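Transcriptional activator of comK gene (Bacillus halodurans, PDB 2HQB) probably acts as a membrane-anchored lipoprotein of the BMP family that activates the comK gene, with the substrate-binding-protein fold of PnrA-like transport proteins. Local coordinates at residues T126-V131 with E153-V158; D183-A188 with Q203-I208. All coordinates share one frame; numbering follows the deposited sequence.

Contact 1 (T126-V131 with E153-V158)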
loop_
_atom_site.group_PDB
_atom_site.type_symbol
_atom_site.label_atom_id
_atom_site.label_comp_id
_atom_site.label_asym_id
_atom_site.label_seq_id
_atom_site.Cartn_x
_atom_site.Cartn_y
_atom_site.Cartn_z
ATOM N N THR A 126 14.492 -23.906 0.034
ATOM C CA THR A 126 15.895 -23.535 0.122
ATOM C C THR A 126 16.219 -22.560 1.227
ATOM O O THR A 126 17.326 -22.032 1.269
ATOM C CB THR A 126 16.390 -22.849 -1.147
ATOM O OG1 THR A 126 15.866 -23.520 -2.289
ATOM C CG2 THR A 126 17.937 -22.881 -1.200
ATOM N N HIS A 127 15.277 -22.296 2.116
ATOM C CA HIS A 127 15.549 -21.328 3.168
ATOM C C HIS A 127 16.247 -20.094 2.595
ATOM O O HIS A 127 17.170 -19.541 3.198
ATOM C CB HIS A 127 16.398 -21.982 4.243
ATOM C CG HIS A 127 15.605 -22.880 5.129
ATOM N ND1 HIS A 127 14.630 -23.719 4.637
ATOM C CD2 HIS A 127 15.585 -23.018 6.474
ATOM C CE1 HIS A 127 14.034 -24.332 5.643
ATOM N NE2 HIS A 127 14.594 -23.923 6.767
ATOM N N LYS A 128 15.790 -19.695 1.407
ATOM C CA LYS A 128 16.300 -18.535 0.688
ATOM C C LYS A 128 15.132 -17.732 0.105
ATOM O O LYS A 128 14.561 -18.114 -0.924
ATOM C CB LYS A 128 17.225 -18.971 -0.442
ATOM C CG LYS A 128 18.582 -19.440 0.029
ATOM C CD LYS A 128 19.480 -19.662 -1.187
ATOM C CE LYS A 128 20.918 -19.964 -0.814
ATOM N NZ LYS A 128 21.734 -20.148 -2.042
ATOM N N VAL A 129 14.784 -16.625 0.760
ATOM C CA VAL A 129 13.689 -15.773 0.315
ATOM C C VAL A 129 14.264 -14.478 -0.237
ATOM O O VAL A 129 15.386 -14.092 0.111
ATOM C CB VAL A 129 12.794 -15.411 1.462
ATOM C CG1 VAL A 129 12.382 -16.654 2.203
ATOM C CG2 VAL A 129 13.528 -14.450 2.380
ATOM N N GLY A 130 13.491 -13.804 -1.089
ATOM C CA GLY A 130 13.965 -12.560 -1.674
ATOM C C GLY A 130 12.946 -11.452 -1.904
ATOM O O GLY A 130 11.754 -11.697 -2.167
ATOM N N VAL A 131 13.435 -10.219 -1.788
ATOM C CA VAL A 131 12.636 -9.042 -2.024
ATOM C C VAL A 131 13.181 -8.297 -3.225
ATOM O O VAL A 131 14.381 -8.053 -3.277
ATOM C CB VAL A 131 12.703 -8.038 -0.867
ATOM C CG1 VAL A 131 11.902 -6.773 -1.235
ATOM C CG2 VAL A 131 12.142 -8.632 0.364
ATOM N N GLU A 153 15.088 -18.683 9.980
ATOM C CA GLU A 153 16.404 -18.138 9.759
ATOM C C GLU A 153 16.828 -18.401 8.316
ATOM O O GLU A 153 17.853 -19.022 8.068
ATOM C CB GLU A 153 17.381 -18.758 10.747
ATOM C CG GLU A 153 17.099 -18.308 12.167
ATOM C CD GLU A 153 18.067 -18.889 13.181
ATOM O OE1 GLU A 153 19.292 -18.732 12.978
ATOM O OE2 GLU A 153 17.599 -19.490 14.179
ATOM N N SER A 154 16.028 -17.938 7.360
ATOM C CA SER A 154 16.352 -18.111 5.949
ATOM C C SER A 154 17.133 -16.894 5.446
ATOM O O SER A 154 16.752 -15.754 5.692
ATOM C CB SER A 154 15.076 -18.252 5.119
ATOM O OG SER A 154 14.175 -19.139 5.737
ATOM N N GLU A 155 18.229 -17.137 4.744
ATOM C CA GLU A 155 19.016 -16.048 4.190
ATOM C C GLU A 155 18.143 -15.256 3.202
ATOM O O GLU A 155 17.692 -15.804 2.185
ATOM C CB GLU A 155 20.249 -16.587 3.458
ATOM C CG GLU A 155 20.804 -15.611 2.461
ATOM C CD GLU A 155 22.255 -15.861 2.099
ATOM O OE1 GLU A 155 22.584 -16.970 1.594
ATOM O OE2 GLU A 155 23.064 -14.921 2.318
ATOM N N ALA A 156 17.927 -13.969 3.505
ATOM C CA ALA A 156 17.105 -13.078 2.681
ATOM C C ALA A 156 17.876 -12.292 1.617
ATOM O O ALA A 156 18.920 -11.732 1.881
ATOM C CB ALA A 156 16.339 -12.115 3.581
ATOM N N PHE A 157 17.351 -12.263 0.402
ATOM C CA PHE A 157 17.997 -11.520 -0.663
ATOM C C PHE A 157 17.165 -10.313 -1.054
ATOM O O PHE A 157 16.004 -10.443 -1.424
ATOM C CB PHE A 157 18.183 -12.383 -1.897
ATOM C CG PHE A 157 19.169 -13.459 -1.721
ATOM C CD1 PHE A 157 18.956 -14.462 -0.786
ATOM C CD2 PHE A 157 20.295 -13.511 -2.520
ATOM C CE1 PHE A 157 19.854 -15.514 -0.655
ATOM C CE2 PHE A 157 21.200 -14.559 -2.395
ATOM C CZ PHE A 157 20.983 -15.564 -1.467
ATOM N N VAL A 158 17.781 -9.142 -0.983
ATOM C CA VAL A 158 17.117 -7.902 -1.334
ATOM C C VAL A 158 17.799 -7.282 -2.526
ATOM O O VAL A 158 18.991 -7.038 -2.493
ATOM C CB VAL A 158 17.175 -6.895 -0.192
ATOM C CG1 VAL A 158 16.475 -5.628 -0.594
ATOM C CG2 VAL A 158 16.532 -7.478 1.040
#
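Val129 CG2 rests 3.8 Å from Ala156 CB on one face of a parallel strand pair, and two residues on Val131 CB lies 4.3 Å from Val158 CG2 on the same face. In Val129, CG1 stands anti to the carbonyl carbon (chi1 -51°); the other branch, CG2, therefore falls between the backbone N and the carbonyl carbon and is the one that touches Ala156. Lys128, Glu155 and Phe157 send their longer side chains to the opposite face. Lys128 passes its CG and CD obliquely by the Phe157 ring, each 4.2 Å from CE1, so the aliphatic part of the lysine does the packing. Its neighbour Glu155 runs beside it in the same direction, but NZ of Lys128 stays 4.9 Å from OE1 of Glu155, too far for a salt bridge; the ammonium bonds instead to the backbone O of Glu180, and the glutamate may still balance its charge at longer range.

Both ends of the Phe157 backbone are gripped by the other strand: its N donates to Val129 O at 2.7 Å, in the plane of that carbonyl, while its O receives Val131 N at 2.6 Å, nearly in line with the C=O bond. Towards the start of the pair the bonding slackens, Val129 N reaching Glu155 O in a weak bond of 3.3 Å. These strands open and close a beta-alpha-beta unit in which helix 139-150 makes the connection, as expected of a periplasmic-binding-protein fold. The same helix covers the valine and alanine face: Ala148 meets Val129, Val145 meets Ala156, Phe144 meets Val131 and Val141 meets Val158. Strand 155-160 is outermost in its sheet, whereas strand 128-133 has a neighbour on its other flank, to which the backbones of Lys128 and Gly130 are bonded through Asp183, Val184 and Tyr186.

Contact 2 (D183-A188 with Q203-I208)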
loop_
_atom_site.group_PDB
_atom_site.type_symbol
_atom_site.label_atom_id
_atom_site.label_comp_id
_atom_site.label_asym_id
_atom_site.label_seq_id
_atom_site.Cartn_x
_atom_site.Cartn_y
_atom_site.Cartn_z
ATOM N N ASP A 183 13.434 -19.208 -3.793
ATOM C CA ASP A 183 12.183 -19.801 -4.228
ATOM C C ASP A 183 10.882 -19.137 -3.747
ATOM O O ASP A 183 9.786 -19.602 -4.058
ATOM C CB ASP A 183 12.195 -21.284 -3.842
ATOM C CG ASP A 183 12.397 -21.503 -2.343
ATOM O OD1 ASP A 183 12.336 -22.676 -1.904
ATOM O OD2 ASP A 183 12.616 -20.506 -1.609
ATOM N N VAL A 184 10.995 -18.078 -2.960
ATOM C CA VAL A 184 9.823 -17.348 -2.503
ATOM C C VAL A 184 10.176 -15.883 -2.727
ATOM O O VAL A 184 11.191 -15.400 -2.211
ATOM C CB VAL A 184 9.538 -17.602 -1.020
ATOM C CG1 VAL A 184 8.230 -16.948 -0.616
ATOM C CG2 VAL A 184 9.488 -19.088 -0.766
ATOM N N PHE A 185 9.351 -15.192 -3.514
ATOM C CA PHE A 185 9.589 -13.783 -3.825
ATOM C C PHE A 185 8.535 -12.741 -3.347
ATOM O O PHE A 185 7.318 -12.997 -3.258
ATOM C CB PHE A 185 9.822 -13.640 -5.322
ATOM C CG PHE A 185 10.951 -14.490 -5.845
ATOM C CD1 PHE A 185 10.777 -15.854 -6.064
ATOM C CD2 PHE A 185 12.172 -13.915 -6.188
ATOM C CE1 PHE A 185 11.800 -16.635 -6.630
ATOM C CE2 PHE A 185 13.203 -14.686 -6.758
ATOM C CZ PHE A 185 13.011 -16.047 -6.979
ATOM N N TYR A 186 9.050 -11.566 -3.000
ATOM C CA TYR A 186 8.244 -10.447 -2.534
ATOM C C TYR A 186 8.576 -9.307 -3.489
ATOM O O TYR A 186 9.499 -8.534 -3.227
ATOM C CB TYR A 186 8.655 -10.064 -1.109
ATOM C CG TYR A 186 7.771 -9.011 -0.493
ATOM C CD1 TYR A 186 6.393 -8.969 -0.767
ATOM C CD2 TYR A 186 8.288 -8.063 0.383
ATOM C CE1 TYR A 186 5.547 -7.999 -0.169
ATOM C CE2 TYR A 186 7.443 -7.097 0.980
ATOM C CZ TYR A 186 6.080 -7.084 0.694
ATOM O OH TYR A 186 5.260 -6.172 1.308
ATOM N N PRO A 187 7.858 -9.206 -4.625
ATOM C CA PRO A 187 8.162 -8.117 -5.577
ATOM C C PRO A 187 7.370 -6.872 -5.179
ATOM O O PRO A 187 6.274 -6.608 -5.674
ATOM C CB PRO A 187 7.789 -8.729 -6.928
ATOM C CG PRO A 187 6.643 -9.686 -6.577
ATOM C CD PRO A 187 6.869 -10.170 -5.161
ATOM N N ALA A 188 7.968 -6.122 -4.257
ATOM C CA ALA A 188 7.359 -4.958 -3.658
ATOM C C ALA A 188 7.412 -3.657 -4.430
ATOM O O ALA A 188 8.023 -2.664 -3.983
ATOM C CB ALA A 188 7.933 -4.769 -2.261
ATOM N N GLN A 203 7.776 -19.967 -13.539
ATOM C CA GLN A 203 8.872 -20.750 -12.981
ATOM C C GLN A 203 8.375 -21.738 -11.966
ATOM O O GLN A 203 9.055 -22.678 -11.655
ATOM C CB GLN A 203 9.896 -19.866 -12.271
ATOM C CG GLN A 203 10.606 -18.895 -13.162
ATOM C CD GLN A 203 11.298 -19.588 -14.301
ATOM O OE1 GLN A 203 11.586 -20.788 -14.225
ATOM N NE2 GLN A 203 11.587 -18.842 -15.363
ATOM N N GLY A 204 7.201 -21.529 -11.413
ATOM C CA GLY A 204 6.736 -22.480 -10.427
ATOM C C GLY A 204 7.193 -22.154 -9.020
ATOM O O GLY A 204 7.155 -23.001 -8.121
ATOM N N ASP A 205 7.640 -20.925 -8.809
ATOM C CA ASP A 205 8.052 -20.532 -7.470
ATOM C C ASP A 205 6.856 -19.879 -6.736
ATOM O O ASP A 205 5.756 -19.763 -7.295
ATOM C CB ASP A 205 9.264 -19.586 -7.554
ATOM C CG ASP A 205 10.595 -20.345 -7.715
ATOM O OD1 ASP A 205 10.870 -21.206 -6.853
ATOM O OD2 ASP A 205 11.362 -20.088 -8.680
ATOM N N PHE A 206 7.070 -19.482 -5.486
ATOM C CA PHE A 206 6.043 -18.831 -4.660
ATOM C C PHE A 206 6.251 -17.318 -4.532
ATOM O O PHE A 206 7.374 -16.833 -4.474
ATOM C CB PHE A 206 6.044 -19.437 -3.253
ATOM C CG PHE A 206 5.436 -20.801 -3.186
ATOM C CD1 PHE A 206 5.857 -21.718 -2.231
ATOM C CD2 PHE A 206 4.410 -21.161 -4.050
ATOM C CE1 PHE A 206 5.264 -22.968 -2.138
ATOM C CE2 PHE A 206 3.811 -22.411 -3.959
ATOM C CZ PHE A 206 4.246 -23.312 -2.997
ATOM N N ALA A 207 5.165 -16.562 -4.490
ATOM C CA ALA A 207 5.329 -15.135 -4.326
ATOM C C ALA A 207 4.456 -14.619 -3.192
ATOM O O ALA A 207 3.606 -15.348 -2.679
ATOM C CB ALA A 207 4.989 -14.431 -5.609
ATOM N N ILE A 208 4.714 -13.381 -2.770
ATOM C CA ILE A 208 3.893 -12.709 -1.749
ATOM C C ILE A 208 3.228 -11.503 -2.438
ATOM O O ILE A 208 3.917 -10.681 -3.055
ATOM C CB ILE A 208 4.713 -12.165 -0.537
ATOM C CG1 ILE A 208 5.391 -13.307 0.226
ATOM C CG2 ILE A 208 3.778 -11.431 0.422
ATOM C CD1 ILE A 208 4.442 -14.339 0.731
#
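The Phe185 ring turns its edge to the neighbouring strand: Phe206 O lies there in the ring plane, and CE1 comes within 4.0 Å of Asp205 CB. The Asp205 carboxylate is inclined by 58° to this ring. Tyr186 has Ala188 CB over one face, offset toward the rim, and Ile208 O in plane at its edge, while its CD1 sits 3.6 Å from Ile208 CB. Chi1 sets the tyrosine CG anti to the backbone N (-174°), and from there the ring reaches Ile208 with CD1 and CE1; its hydroxyl bonds to Thr226. Phe174 meets Phe185 edge-to-face, and Phe144 stacks on Tyr186.

Backbone hydrogen bonds join the parallel strands of this second beta-alpha-beta unit, which helix 193-203 bridges. Phe206 N donates to Asp183 O at 3.1 Å, Phe185 N to Phe206 O at 2.7 Å, and Ile208 N to Phe185 O. The helix ends in a Schellman motif with Gly204 at C-prime.

An alanine at Asp205 would probably leave Gln178 without its weak carboxylate partner and uncover the Asp183 backbone and CB that OD1 packs against. Asp205 OD1 and Asp183 OD1 are 5.4 Å apart, a like-charged pair whose repulsion is likely to be eased because Asp183 is held by Ser124 OG and the backbone N atoms of Glu125 and Thr126.

Contacts 1 and 2 follow one another along the chain and share one mixed sheet, their centres about 11 Å apart. The seam between them runs where strands 128-133 and 184-186 are neighbours: Gly130 probably bonds through its O to Tyr186 N at 2.8 Å and through its N to Val184 O at 3.0 Å. Four consecutive strands across the sheet are thereby joined, in the order 155-160, 128-133, 184-186, 206-211. Val131 CG1 also packs 3.6 Å from Tyr186 O. In relatives with this fold, ligand sits in the cleft between two such domains; no ligand marks that site here, so both contacts are best read as framework of one domain.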